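Long-range contacts in interferon alpha/beta receptor 1 (Mus musculus, PDB 3WCY), which pairs with IFNAR2 to form the heterodimeric receptor for type I interferons, whose binding activates the JAK-STAT signalling cascade: residues E110-A115 against T290-E295; T157-K162 against S243-R248; Y218-D223 against C266-D271; T275-L280 against F298-K303. All blocks are in the same frame, centred on the assembly; numbering follows the deposited sequence.

Interaction 1: E110-A115 against T290-E295; sequences EAEDKA and TSFWSE
The F292 ring meets E112 across one face and D113 at its edge. CB of E112 stands 3.6 Å from the centroid of the F292 ring and 8° off its normal, a CH-pi contact over the centre of the face. With chi1 at -59°, CG of E112 lies beside its own backbone N, and from there the extended side chain runs across the ring in the sense opposite to the F292 side chain. CG of E112 packs 3.6 Å from F292 CD1, and OE2 of E112 arrives 3.3 Å from that same CD1, the carboxylate tilted by 40° to the ring. The carboxylate of D113 comes in near the ring plane instead, OD2 lying 3.3 Å from F292 CD2 and OD1 beside CE2. No hydrogen bond joins the two segments, but D113 OD1 has a weak one to T198, N201 also packs on F292, and the neighbouring W293 stacks on H281. Here the hairpin turn between strands 106-111 and 116-121 of the second fibronectin type-III domain docks on the loop joining strands 277-281 and 297-300 of the third, an interdomain contact in the extracellular part of a type II cytokine receptor.

Interaction 2: T157-K162 against S243-R248; sequences TYYVEK and SSSGSR
With chi1 at -72° and chi2 at -93°, Y159 places CG beside its own backbone N and turns its ring broadside to S245, while Y158, whose CB points away from the loop, has CG beside its own backbone N (chi1 -53°) and only brushes S243 with its ring. CA of S245 lies 3.7 Å from the centroid of the Y159 ring and almost on its normal, a CH-pi contact over the centre of the face. N of S245 lies over the same face, 3.5 Å from CE2 of Y159, whereas the carbonyl O of S243 comes to the ring edge near its plane, 3.1 Å from that CE2. No hydrogen bond spans the two segments; the contact is packing of the loop backbone on the ring. CE2 of Y158 lies 4.0 Å from S243 OG, an oblique approach; this hydroxyl has a weak hydrogen bond to G239 O, and S244 OG is bonded to Y240 O. From the same serine-rich loop, R248 NH2 hydrogen-bonds to a polar side chain of another protein chain, consistent with a bound interferon. Y159 also meets Y139 edge-to-face and packs on P122, with backbone bonds to I120 and K242. The contact thereby joins the turn between strands 152-156 and 160-163, the latter next to strand 116-121 in its sheet, to the loop that follows helix 239-243.

Interaction 3: Y218-D223 against C266-D271; sequences YVLKWD and CVFSQD
CB of Y218 starts over one face of the F268 ring, offset toward the rim and 3.6 Å from CE1 of F268. Beyond it the tyrosine ring slides off the phenylalanine, the planes 25° apart and hardly overlapping. CD1 of Y218 reaches the backbone O of F268, 3.3 Å away at the ring edge, and CE1 packs 3.5 Å from CG of Q270. At the tip, Y218 OH accepts a hydrogen bond from Q270 NE2 (3.2 Å), tilted somewhat from the amide plane, and has a weak second partner in S301 OG. Strands 218-221 and 266-269 are antiparallel neighbours in the three-stranded sheet of the third fibronectin type-III domain, strands B and E of that fold. Y218 with F268 and L220 with C266 are the hydrogen-bonded pairs between these two strands, the L220 N to C266 O bond being 2.8 Å long and nearly straight at 177°. On the face of the sheet that carries Y218, L220 sets CB against the edge of the F268 ring and 3.7 Å from CB of C266, whose SG is tied by a disulfide to C258. V219 and V267 form the non-hydrogen-bonded pair between them and turn to the other face, where their CG2 atoms meet at 3.8 Å.

Interaction 4: T275-L280 against F298-K303; sequences TGTFFL and FIDSQK
F278 and I299 lie side by side and point the same way, the CD1 methyl of I299 lying over the aromatic ring. I299 CD1 is 3.8 Å from the centroid of the F278 ring and 20° off its normal, a CH-pi contact displaced toward the rim near CZ. The same methyl touches L280 CD1 as well. On the other face of the sheet, F279 and F298 cross with their planes at 45°, neither stacked nor edge-to-face. CB of F298 packs 3.5 Å from F279 CE2, and its CD1 sits over the F279 face. Chi1 of 175° directs CG of F298 away from its backbone N, and the far end of the ring comes to T277, with CE1 3.6 Å from T277 CB. T277 CG2 meets D300 OD1, while T277 OG1 hydrogen-bonds to an acidic side chain of another protein chain. Backbone bonds between F278 and I299 run both ways, that from I299 N to F278 O being 2.9 Å. Just beyond the paired strands, G276 O accepts two bonds from S301, from N along the carbonyl direction (2.8 Å) and from OG above the carbonyl plane. F279 also has a cation-pi contact with K242. These are the antiparallel F and G strands of a fibronectin type-III domain, side chains alternating between the two faces of the sheet.

Interactions 3 and 4 lie within the third fibronectin type-III domain, one in each of its two sheets; their centres are about 12 Å apart and they touch where F268 meets F278 and L220 meets L280, sharing the sandwich core. Interactions 1 and 2, whose centres lie about 17 Å apart, make up part of the interface between the second and third domains and meet through E112 and A115 against K162. Along the chain, interactions 2 and 3 fall within the span of interaction 1, and interaction 4 alternates with it; interactions 2 and 3 close before interaction 4 opens. Y158 of interaction 2 packs on F279 of interaction 4, and another protein chain lies beside both.

Interaction 1: E110-A115 against T290-E295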
loop_
_atom_site.group_PDB
_atom_site.type_symbol
_atom_site.label_atom_id
_atom_site.label_comp_id
_atom_site.label_asym_id
_atom_site.label_seq_id
_atom_site.Cartn_x
_atom_site.Cartn_y
_atom_site.Cartn_z
ATOM N N GLU A 110 21.538 -9.789 4.458
ATOM C CA GLU A 110 21.711 -11.092 3.823
ATOM C C GLU A 110 22.213 -10.804 2.402
ATOM O O GLU A 110 21.611 -9.981 1.712
ATOM C CB GLU A 110 20.361 -11.825 3.799
ATOM C CG GLU A 110 20.464 -13.327 3.598
ATOM C CD GLU A 110 19.280 -14.011 2.935
ATOM O OE1 GLU A 110 18.184 -13.404 2.868
ATOM O OE2 GLU A 110 19.450 -15.170 2.488
ATOM N N ALA A 111 23.336 -11.414 1.979
ATOM C CA ALA A 111 23.881 -11.134 0.641
ATOM C C ALA A 111 23.844 -12.303 -0.338
ATOM O O ALA A 111 23.823 -13.464 0.074
ATOM C CB ALA A 111 25.289 -10.577 0.738
ATOM N N GLU A 112 23.841 -11.974 -1.645
ATOM C CA GLU A 112 23.816 -12.919 -2.763
ATOM C C GLU A 112 24.938 -12.478 -3.747
ATOM O O GLU A 112 25.905 -11.863 -3.299
ATOM C CB GLU A 112 22.442 -12.866 -3.472
ATOM C CG GLU A 112 21.257 -13.203 -2.571
ATOM C CD GLU A 112 19.895 -13.322 -3.231
ATOM O OE1 GLU A 112 19.558 -12.461 -4.076
ATOM O OE2 GLU A 112 19.139 -14.249 -2.858
ATOM N N ASP A 113 24.844 -12.813 -5.056
ATOM C CA ASP A 113 25.904 -12.503 -6.027
ATOM C C ASP A 113 25.845 -11.013 -6.363
ATOM O O ASP A 113 26.790 -10.276 -6.080
ATOM C CB ASP A 113 25.734 -13.293 -7.345
ATOM C CG ASP A 113 25.554 -14.787 -7.231
ATOM O OD1 ASP A 113 26.441 -15.451 -6.651
ATOM O OD2 ASP A 113 24.581 -15.310 -7.815
ATOM N N LYS A 114 24.719 -10.588 -6.977
ATOM C CA LYS A 114 24.456 -9.228 -7.455
ATOM C C LYS A 114 23.391 -8.500 -6.610
ATOM O O LYS A 114 22.854 -7.475 -7.047
ATOM C CB LYS A 114 24.032 -9.271 -8.947
ATOM C CG LYS A 114 25.019 -9.986 -9.881
ATOM C CD LYS A 114 24.371 -10.354 -11.218
ATOM C CE LYS A 114 25.295 -11.136 -12.130
ATOM N NZ LYS A 114 25.484 -12.543 -11.681
ATOM N N ALA A 115 23.092 -9.019 -5.400
ATOM C CA ALA A 115 22.069 -8.425 -4.538
ATOM C C ALA A 115 22.324 -8.512 -3.030
ATOM O O ALA A 115 23.083 -9.371 -2.564
ATOM C CB ALA A 115 20.701 -9.017 -4.865
ATOM N N THR A 290 23.042 -24.413 -6.319
ATOM C CA THR A 290 21.658 -23.950 -6.281
ATOM C C THR A 290 21.582 -22.428 -6.496
ATOM O O THR A 290 22.132 -21.654 -5.701
ATOM C CB THR A 290 20.945 -24.468 -5.010
ATOM O OG1 THR A 290 21.118 -25.886 -4.928
ATOM C CG2 THR A 290 19.455 -24.129 -4.984
ATOM N N SER A 291 20.897 -22.015 -7.585
ATOM C CA SER A 291 20.714 -20.611 -7.979
ATOM C C SER A 291 19.936 -19.804 -6.930
ATOM O O SER A 291 19.133 -20.373 -6.186
ATOM C CB SER A 291 20.013 -20.530 -9.335
ATOM O OG SER A 291 19.771 -19.192 -9.744
ATOM N N PHE A 292 20.168 -18.474 -6.879
ATOM C CA PHE A 292 19.439 -17.589 -5.968
ATOM C C PHE A 292 18.018 -17.354 -6.524
ATOM O O PHE A 292 17.656 -17.955 -7.539
ATOM C CB PHE A 292 20.198 -16.257 -5.754
ATOM C CG PHE A 292 21.388 -16.343 -4.824
ATOM C CD1 PHE A 292 21.225 -16.676 -3.482
ATOM C CD2 PHE A 292 22.671 -16.077 -5.285
ATOM C CE1 PHE A 292 22.328 -16.760 -2.625
ATOM C CE2 PHE A 292 23.775 -16.171 -4.430
ATOM C CZ PHE A 292 23.595 -16.509 -3.105
ATOM N N TRP A 293 17.207 -16.515 -5.858
ATOM C CA TRP A 293 15.863 -16.223 -6.348
ATOM C C TRP A 293 15.848 -15.006 -7.262
ATOM O O TRP A 293 16.583 -14.042 -7.037
ATOM C CB TRP A 293 14.868 -16.048 -5.198
ATOM C CG TRP A 293 14.487 -17.324 -4.519
ATOM C CD1 TRP A 293 14.798 -17.696 -3.245
ATOM C CD2 TRP A 293 13.696 -18.384 -5.066
ATOM N NE1 TRP A 293 14.250 -18.923 -2.962
ATOM C CE2 TRP A 293 13.570 -19.372 -4.064
ATOM C CE3 TRP A 293 13.084 -18.602 -6.314
ATOM C CZ2 TRP A 293 12.863 -20.565 -4.271
ATOM C CZ3 TRP A 293 12.373 -19.777 -6.515
ATOM C CH2 TRP A 293 12.269 -20.743 -5.502
ATOM N N SER A 294 14.984 -15.056 -8.282
ATOM C CA SER A 294 14.763 -14.004 -9.275
ATOM C C SER A 294 14.040 -12.793 -8.651
ATOM O O SER A 294 13.581 -12.864 -7.504
ATOM C CB SER A 294 13.931 -14.566 -10.427
ATOM O OG SER A 294 13.458 -13.567 -11.318
ATOM N N GLU A 295 13.914 -11.690 -9.429
ATOM C CA GLU A 295 13.207 -10.477 -9.015
ATOM C C GLU A 295 11.748 -10.843 -8.769
ATOM O O GLU A 295 11.171 -11.614 -9.541
ATOM C CB GLU A 295 13.299 -9.392 -10.104
ATOM C CG GLU A 295 12.830 -8.022 -9.647
ATOM C CD GLU A 295 12.265 -7.146 -10.747
ATOM O OE1 GLU A 295 11.021 -7.048 -10.844
ATOM O OE2 GLU A 295 13.064 -6.554 -11.507
#

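Interaction 2: T157-K162 against S243-R248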
loop_
_atom_site.group_PDB
_atom_site.type_symbol
_atom_site.label_atom_id
_atom_site.label_comp_id
_atom_site.label_asym_id
_atom_site.label_seq_id
_atom_site.Cartn_x
_atom_site.Cartn_y
_atom_site.Cartn_z
ATOM N N THR A 157 8.525 0.348 1.413
ATOM C CA THR A 157 7.382 0.121 2.298
ATOM C C THR A 157 7.454 -1.339 2.745
ATOM O O THR A 157 6.874 -1.722 3.765
ATOM C CB THR A 157 6.073 0.402 1.554
ATOM O OG1 THR A 157 6.156 -0.133 0.227
ATOM C CG2 THR A 157 5.738 1.887 1.505
ATOM N N TYR A 158 8.207 -2.138 1.964
ATOM C CA TYR A 158 8.432 -3.572 2.119
ATOM C C TYR A 158 9.407 -3.848 3.258
ATOM O O TYR A 158 10.439 -3.182 3.360
ATOM C CB TYR A 158 8.919 -4.189 0.786
ATOM C CG TYR A 158 8.023 -3.886 -0.408
ATOM C CD1 TYR A 158 8.148 -2.691 -1.115
ATOM C CD2 TYR A 158 7.073 -4.806 -0.844
ATOM C CE1 TYR A 158 7.325 -2.404 -2.206
ATOM C CE2 TYR A 158 6.264 -4.541 -1.949
ATOM C CZ TYR A 158 6.395 -3.339 -2.629
ATOM O OH TYR A 158 5.597 -3.061 -3.715
ATOM N N TYR A 159 9.069 -4.827 4.123
ATOM C CA TYR A 159 9.866 -5.219 5.290
ATOM C C TYR A 159 11.118 -6.029 4.946
ATOM O O TYR A 159 11.932 -6.334 5.823
ATOM C CB TYR A 159 8.991 -5.854 6.382
ATOM C CG TYR A 159 8.113 -4.835 7.076
ATOM C CD1 TYR A 159 8.530 -4.206 8.244
ATOM C CD2 TYR A 159 6.887 -4.458 6.535
ATOM C CE1 TYR A 159 7.734 -3.249 8.874
ATOM C CE2 TYR A 159 6.083 -3.504 7.158
ATOM C CZ TYR A 159 6.507 -2.904 8.329
ATOM O OH TYR A 159 5.707 -1.965 8.934
ATOM N N VAL A 160 11.269 -6.352 3.654
ATOM C CA VAL A 160 12.425 -7.000 3.041
ATOM C C VAL A 160 12.590 -6.292 1.695
ATOM O O VAL A 160 11.714 -6.402 0.831
ATOM C CB VAL A 160 12.312 -8.539 2.883
ATOM C CG1 VAL A 160 13.517 -9.101 2.133
ATOM C CG2 VAL A 160 12.158 -9.233 4.232
ATOM N N GLU A 161 13.664 -5.512 1.542
ATOM C CA GLU A 161 13.904 -4.813 0.288
ATOM C C GLU A 161 15.193 -5.323 -0.327
ATOM O O GLU A 161 16.270 -5.104 0.227
ATOM C CB GLU A 161 13.887 -3.277 0.468
ATOM C CG GLU A 161 14.094 -2.468 -0.812
ATOM C CD GLU A 161 13.084 -2.642 -1.936
ATOM O OE1 GLU A 161 11.882 -2.362 -1.718
ATOM O OE2 GLU A 161 13.507 -3.025 -3.051
ATOM N N LYS A 162 15.074 -6.053 -1.443
ATOM C CA LYS A 162 16.227 -6.599 -2.146
ATOM C C LYS A 162 16.846 -5.514 -3.029
ATOM O O LYS A 162 16.179 -4.998 -3.933
ATOM C CB LYS A 162 15.842 -7.849 -2.957
ATOM C CG LYS A 162 17.035 -8.589 -3.571
ATOM C CD LYS A 162 16.638 -9.918 -4.233
ATOM C CE LYS A 162 16.087 -9.777 -5.640
ATOM N NZ LYS A 162 17.119 -9.319 -6.612
ATOM N N SER A 243 4.488 -6.296 2.214
ATOM C CA SER A 243 4.152 -4.967 2.711
ATOM C C SER A 243 3.876 -4.885 4.216
ATOM O O SER A 243 4.125 -3.832 4.800
ATOM C CB SER A 243 2.980 -4.391 1.924
ATOM O OG SER A 243 3.100 -4.608 0.525
ATOM N N SER A 244 3.336 -5.956 4.840
ATOM C CA SER A 244 3.036 -5.956 6.279
ATOM C C SER A 244 4.095 -6.607 7.158
ATOM O O SER A 244 4.844 -7.463 6.682
ATOM C CB SER A 244 1.724 -6.677 6.579
ATOM O OG SER A 244 1.812 -8.058 6.270
ATOM N N SER A 245 4.183 -6.143 8.402
ATOM C CA SER A 245 5.254 -6.519 9.321
ATOM C C SER A 245 5.633 -7.992 9.331
ATOM O O SER A 245 4.771 -8.865 9.224
ATOM C CB SER A 245 4.849 -6.209 10.764
ATOM O OG SER A 245 5.980 -6.197 11.619
ATOM N N GLY A 246 6.927 -8.262 9.458
ATOM C CA GLY A 246 7.416 -9.626 9.514
ATOM C C GLY A 246 7.386 -10.259 10.890
ATOM O O GLY A 246 6.710 -9.767 11.794
ATOM N N SER A 247 8.174 -11.315 11.064
ATOM C CA SER A 247 8.186 -12.086 12.298
ATOM C C SER A 247 7.473 -13.380 11.971
ATOM O O SER A 247 7.932 -14.474 12.298
ATOM C CB SER A 247 7.453 -11.339 13.412
ATOM O OG SER A 247 8.287 -10.357 14.001
ATOM N N ARG A 248 6.340 -13.226 11.297
ATOM C CA ARG A 248 5.621 -14.339 10.671
ATOM C C ARG A 248 5.765 -14.564 9.151
ATOM O O ARG A 248 5.188 -15.512 8.603
ATOM C CB ARG A 248 4.158 -14.006 11.036
ATOM C CG ARG A 248 3.769 -14.423 12.449
ATOM C CD ARG A 248 2.268 -14.398 12.642
ATOM N NE ARG A 248 1.874 -14.987 13.922
ATOM C CZ ARG A 248 0.615 -15.159 14.315
ATOM N NH1 ARG A 248 -0.391 -14.788 13.532
ATOM N NH2 ARG A 248 0.352 -15.705 15.495
#

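Interaction 3: Y218-D223 against C266-D271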
loop_
_atom_site.group_PDB
_atom_site.type_symbol
_atom_site.label_atom_id
_atom_site.label_comp_id
_atom_site.label_asym_id
_atom_site.label_seq_id
_atom_site.Cartn_x
_atom_site.Cartn_y
_atom_site.Cartn_z
ATOM N N TYR A 218 -3.737 -17.635 -15.794
ATOM C CA TYR A 218 -2.616 -16.700 -15.912
ATOM C C TYR A 218 -1.496 -17.295 -16.756
ATOM O O TYR A 218 -1.179 -18.475 -16.610
ATOM C CB TYR A 218 -2.034 -16.340 -14.533
ATOM C CG TYR A 218 -3.021 -15.824 -13.508
ATOM C CD1 TYR A 218 -3.568 -16.674 -12.552
ATOM C CD2 TYR A 218 -3.322 -14.468 -13.422
ATOM C CE1 TYR A 218 -4.445 -16.198 -11.579
ATOM C CE2 TYR A 218 -4.200 -13.982 -12.456
ATOM C CZ TYR A 218 -4.758 -14.851 -11.532
ATOM O OH TYR A 218 -5.617 -14.383 -10.567
ATOM N N VAL A 219 -0.868 -16.466 -17.600
ATOM C CA VAL A 219 0.269 -16.881 -18.422
ATOM C C VAL A 219 1.491 -16.080 -17.976
ATOM O O VAL A 219 1.471 -14.847 -18.009
ATOM C CB VAL A 219 -0.000 -16.804 -19.956
ATOM C CG1 VAL A 219 1.271 -17.062 -20.766
ATOM C CG2 VAL A 219 -1.098 -17.781 -20.369
ATOM N N LEU A 220 2.533 -16.795 -17.520
ATOM C CA LEU A 220 3.794 -16.224 -17.054
ATOM C C LEU A 220 4.859 -16.395 -18.146
ATOM O O LEU A 220 5.361 -17.503 -18.365
ATOM C CB LEU A 220 4.219 -16.887 -15.725
ATOM C CG LEU A 220 5.440 -16.310 -15.006
ATOM C CD1 LEU A 220 5.025 -15.366 -13.918
ATOM C CD2 LEU A 220 6.269 -17.410 -14.385
ATOM N N LYS A 221 5.163 -15.291 -18.858
ATOM C CA LYS A 221 6.150 -15.243 -19.941
ATOM C C LYS A 221 7.424 -14.529 -19.481
ATOM O O LYS A 221 7.350 -13.438 -18.906
ATOM C CB LYS A 221 5.558 -14.570 -21.192
ATOM N N TRP A 222 8.591 -15.163 -19.721
ATOM C CA TRP A 222 9.909 -14.653 -19.324
ATOM C C TRP A 222 11.046 -15.089 -20.265
ATOM O O TRP A 222 10.792 -15.767 -21.265
ATOM C CB TRP A 222 10.220 -15.012 -17.853
ATOM C CG TRP A 222 9.924 -16.435 -17.471
ATOM C CD1 TRP A 222 8.730 -16.942 -17.045
ATOM C CD2 TRP A 222 10.857 -17.520 -17.433
ATOM N NE1 TRP A 222 8.855 -18.282 -16.770
ATOM C CE2 TRP A 222 10.151 -18.665 -17.002
ATOM C CE3 TRP A 222 12.221 -17.644 -17.747
ATOM C CZ2 TRP A 222 10.765 -19.913 -16.866
ATOM C CZ3 TRP A 222 12.825 -18.882 -17.615
ATOM C CH2 TRP A 222 12.098 -19.999 -17.189
ATOM N N ASP A 223 12.293 -14.672 -19.954
ATOM C CA ASP A 223 13.496 -14.985 -20.733
ATOM C C ASP A 223 14.613 -15.586 -19.871
ATOM O O ASP A 223 14.785 -15.188 -18.717
ATOM C CB ASP A 223 13.995 -13.746 -21.500
ATOM C CG ASP A 223 14.235 -12.524 -20.634
ATOM O OD1 ASP A 223 15.410 -12.261 -20.293
ATOM O OD2 ASP A 223 13.251 -11.823 -20.310
ATOM N N CYS A 266 4.563 -20.683 -18.641
ATOM C CA CYS A 266 4.060 -21.084 -17.326
ATOM C C CYS A 266 2.573 -20.701 -17.206
ATOM O O CYS A 266 2.225 -19.530 -17.371
ATOM C CB CYS A 266 4.921 -20.439 -16.236
ATOM S SG CYS A 266 4.321 -20.665 -14.536
ATOM N N VAL A 267 1.696 -21.698 -16.971
ATOM C CA VAL A 267 0.245 -21.492 -16.833
ATOM C C VAL A 267 -0.250 -21.967 -15.456
ATOM O O VAL A 267 -0.009 -23.112 -15.081
ATOM C CB VAL A 267 -0.570 -22.098 -18.022
ATOM C CG1 VAL A 267 -2.078 -22.073 -17.760
ATOM C CG2 VAL A 267 -0.253 -21.383 -19.332
ATOM N N PHE A 268 -0.952 -21.084 -14.720
ATOM C CA PHE A 268 -1.515 -21.368 -13.396
ATOM C C PHE A 268 -2.924 -20.775 -13.227
ATOM O O PHE A 268 -3.204 -19.707 -13.774
ATOM C CB PHE A 268 -0.553 -20.920 -12.273
ATOM C CG PHE A 268 0.013 -19.518 -12.371
ATOM C CD1 PHE A 268 -0.542 -18.474 -11.642
ATOM C CD2 PHE A 268 1.135 -19.254 -13.150
ATOM C CE1 PHE A 268 -0.002 -17.186 -11.708
ATOM C CE2 PHE A 268 1.665 -17.961 -13.227
ATOM C CZ PHE A 268 1.089 -16.935 -12.509
ATOM N N SER A 269 -3.816 -21.481 -12.500
ATOM C CA SER A 269 -5.202 -21.034 -12.280
ATOM C C SER A 269 -5.439 -20.330 -10.933
ATOM O O SER A 269 -4.697 -20.555 -9.974
ATOM C CB SER A 269 -6.196 -22.176 -12.487
ATOM O OG SER A 269 -6.424 -22.940 -11.313
ATOM N N GLN A 270 -6.509 -19.510 -10.872
ATOM C CA GLN A 270 -6.951 -18.706 -9.724
ATOM C C GLN A 270 -7.227 -19.492 -8.421
ATOM O O GLN A 270 -7.287 -18.880 -7.349
ATOM C CB GLN A 270 -8.180 -17.853 -10.100
ATOM C CG GLN A 270 -7.918 -16.778 -11.157
ATOM C CD GLN A 270 -9.046 -15.776 -11.314
ATOM O OE1 GLN A 270 -10.238 -16.103 -11.225
ATOM N NE2 GLN A 270 -8.688 -14.532 -11.604
ATOM N N ASP A 271 -7.415 -20.825 -8.509
ATOM C CA ASP A 271 -7.688 -21.687 -7.351
ATOM C C ASP A 271 -6.481 -21.783 -6.418
ATOM O O ASP A 271 -6.637 -21.746 -5.198
ATOM C CB ASP A 271 -8.114 -23.092 -7.813
ATOM C CG ASP A 271 -9.236 -23.081 -8.824
ATOM O OD1 ASP A 271 -10.366 -23.467 -8.458
ATOM O OD2 ASP A 271 -8.988 -22.668 -9.981
#

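Interaction 4: T275-L280 against F298-K303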
loop_
_atom_site.group_PDB
_atom_site.type_symbol
_atom_site.label_atom_id
_atom_site.label_comp_id
_atom_site.label_asym_id
_atom_site.label_seq_id
_atom_site.Cartn_x
_atom_site.Cartn_y
_atom_site.Cartn_z
ATOM N N THR A 275 -5.247 -14.890 -3.951
ATOM C CA THR A 275 -5.335 -13.451 -3.654
ATOM C C THR A 275 -5.483 -12.579 -4.898
ATOM O O THR A 275 -5.099 -12.990 -5.991
ATOM C CB THR A 275 -4.244 -12.981 -2.678
ATOM O OG1 THR A 275 -2.953 -13.342 -3.174
ATOM C CG2 THR A 275 -4.457 -13.508 -1.265
ATOM N N GLY A 276 -6.060 -11.393 -4.711
ATOM C CA GLY A 276 -6.290 -10.412 -5.771
ATOM C C GLY A 276 -5.010 -9.804 -6.301
ATOM O O GLY A 276 -4.930 -9.418 -7.473
ATOM N N THR A 277 -4.011 -9.702 -5.414
ATOM C CA THR A 277 -2.678 -9.209 -5.711
ATOM C C THR A 277 -1.676 -10.201 -5.164
ATOM O O THR A 277 -1.861 -10.723 -4.061
ATOM C CB THR A 277 -2.442 -7.793 -5.161
ATOM O OG1 THR A 277 -2.797 -7.717 -3.781
ATOM C CG2 THR A 277 -3.159 -6.728 -5.950
ATOM N N PHE A 278 -0.629 -10.486 -5.947
ATOM C CA PHE A 278 0.431 -11.408 -5.555
ATOM C C PHE A 278 1.781 -11.179 -6.251
ATOM O O PHE A 278 1.849 -10.511 -7.286
ATOM C CB PHE A 278 -0.032 -12.888 -5.575
ATOM C CG PHE A 278 -0.404 -13.505 -6.903
ATOM C CD1 PHE A 278 0.482 -14.346 -7.568
ATOM C CD2 PHE A 278 -1.671 -13.325 -7.442
ATOM C CE1 PHE A 278 0.127 -14.949 -8.782
ATOM C CE2 PHE A 278 -2.027 -13.931 -8.652
ATOM C CZ PHE A 278 -1.125 -14.737 -9.315
ATOM N N PHE A 279 2.855 -11.695 -5.637
ATOM C CA PHE A 279 4.234 -11.606 -6.124
ATOM C C PHE A 279 4.674 -12.976 -6.622
ATOM O O PHE A 279 4.256 -13.987 -6.058
ATOM C CB PHE A 279 5.185 -11.143 -4.998
ATOM C CG PHE A 279 4.945 -9.753 -4.462
ATOM C CD1 PHE A 279 4.111 -9.544 -3.370
ATOM C CD2 PHE A 279 5.585 -8.654 -5.023
ATOM C CE1 PHE A 279 3.901 -8.257 -2.869
ATOM C CE2 PHE A 279 5.379 -7.367 -4.513
ATOM C CZ PHE A 279 4.535 -7.177 -3.448
ATOM N N LEU A 280 5.531 -13.020 -7.654
ATOM C CA LEU A 280 6.014 -14.299 -8.181
ATOM C C LEU A 280 7.550 -14.445 -8.186
ATOM O O LEU A 280 8.279 -13.492 -8.479
ATOM C CB LEU A 280 5.414 -14.612 -9.567
ATOM C CG LEU A 280 3.919 -14.958 -9.606
ATOM C CD1 LEU A 280 3.240 -14.294 -10.777
ATOM C CD2 LEU A 280 3.701 -16.444 -9.676
ATOM N N PHE A 298 5.379 -8.423 -9.157
ATOM C CA PHE A 298 4.077 -8.111 -8.580
ATOM C C PHE A 298 3.056 -7.932 -9.678
ATOM O O PHE A 298 3.261 -7.124 -10.584
ATOM C CB PHE A 298 4.140 -6.838 -7.724
ATOM C CG PHE A 298 2.800 -6.377 -7.197
ATOM C CD1 PHE A 298 2.163 -7.067 -6.174
ATOM C CD2 PHE A 298 2.179 -5.251 -7.721
ATOM C CE1 PHE A 298 0.925 -6.644 -5.692
ATOM C CE2 PHE A 298 0.941 -4.827 -7.235
ATOM C CZ PHE A 298 0.324 -5.524 -6.221
ATOM N N ILE A 299 1.939 -8.654 -9.574
ATOM C CA ILE A 299 0.856 -8.570 -10.549
ATOM C C ILE A 299 -0.503 -8.535 -9.880
ATOM O O ILE A 299 -0.809 -9.399 -9.057
ATOM C CB ILE A 299 0.949 -9.635 -11.685
ATOM C CG1 ILE A 299 1.380 -11.018 -11.161
ATOM C CG2 ILE A 299 1.856 -9.163 -12.818
ATOM C CD1 ILE A 299 0.266 -11.966 -11.024
ATOM N N ASP A 300 -1.302 -7.509 -10.219
ATOM C CA ASP A 300 -2.660 -7.308 -9.716
ATOM C C ASP A 300 -3.662 -7.937 -10.684
ATOM O O ASP A 300 -3.693 -7.569 -11.861
ATOM C CB ASP A 300 -2.960 -5.806 -9.527
ATOM C CG ASP A 300 -4.440 -5.464 -9.510
ATOM O OD1 ASP A 300 -5.148 -5.919 -8.580
ATOM O OD2 ASP A 300 -4.901 -4.784 -10.449
ATOM N N SER A 301 -4.474 -8.883 -10.187
ATOM C CA SER A 301 -5.501 -9.549 -10.985
ATOM C C SER A 301 -6.858 -8.929 -10.662
ATOM O O SER A 301 -7.485 -9.275 -9.657
ATOM C CB SER A 301 -5.492 -11.056 -10.744
ATOM O OG SER A 301 -5.674 -11.386 -9.376
ATOM N N GLN A 302 -7.274 -7.959 -11.484
ATOM C CA GLN A 302 -8.537 -7.261 -11.282
ATOM C C GLN A 302 -9.400 -7.248 -12.532
ATOM O O GLN A 302 -8.905 -6.967 -13.627
ATOM C CB GLN A 302 -8.303 -5.838 -10.751
ATOM C CG GLN A 302 -9.397 -5.354 -9.800
ATOM C CD GLN A 302 -9.388 -6.093 -8.479
ATOM O OE1 GLN A 302 -8.575 -5.818 -7.592
ATOM N NE2 GLN A 302 -10.290 -7.054 -8.324
ATOM N N LYS A 303 -10.696 -7.544 -12.361
ATOM C CA LYS A 303 -11.669 -7.567 -13.450
ATOM C C LYS A 303 -12.126 -6.130 -13.776
ATOM O O LYS A 303 -13.323 -5.820 -13.734
ATOM C CB LYS A 303 -12.850 -8.493 -13.101
#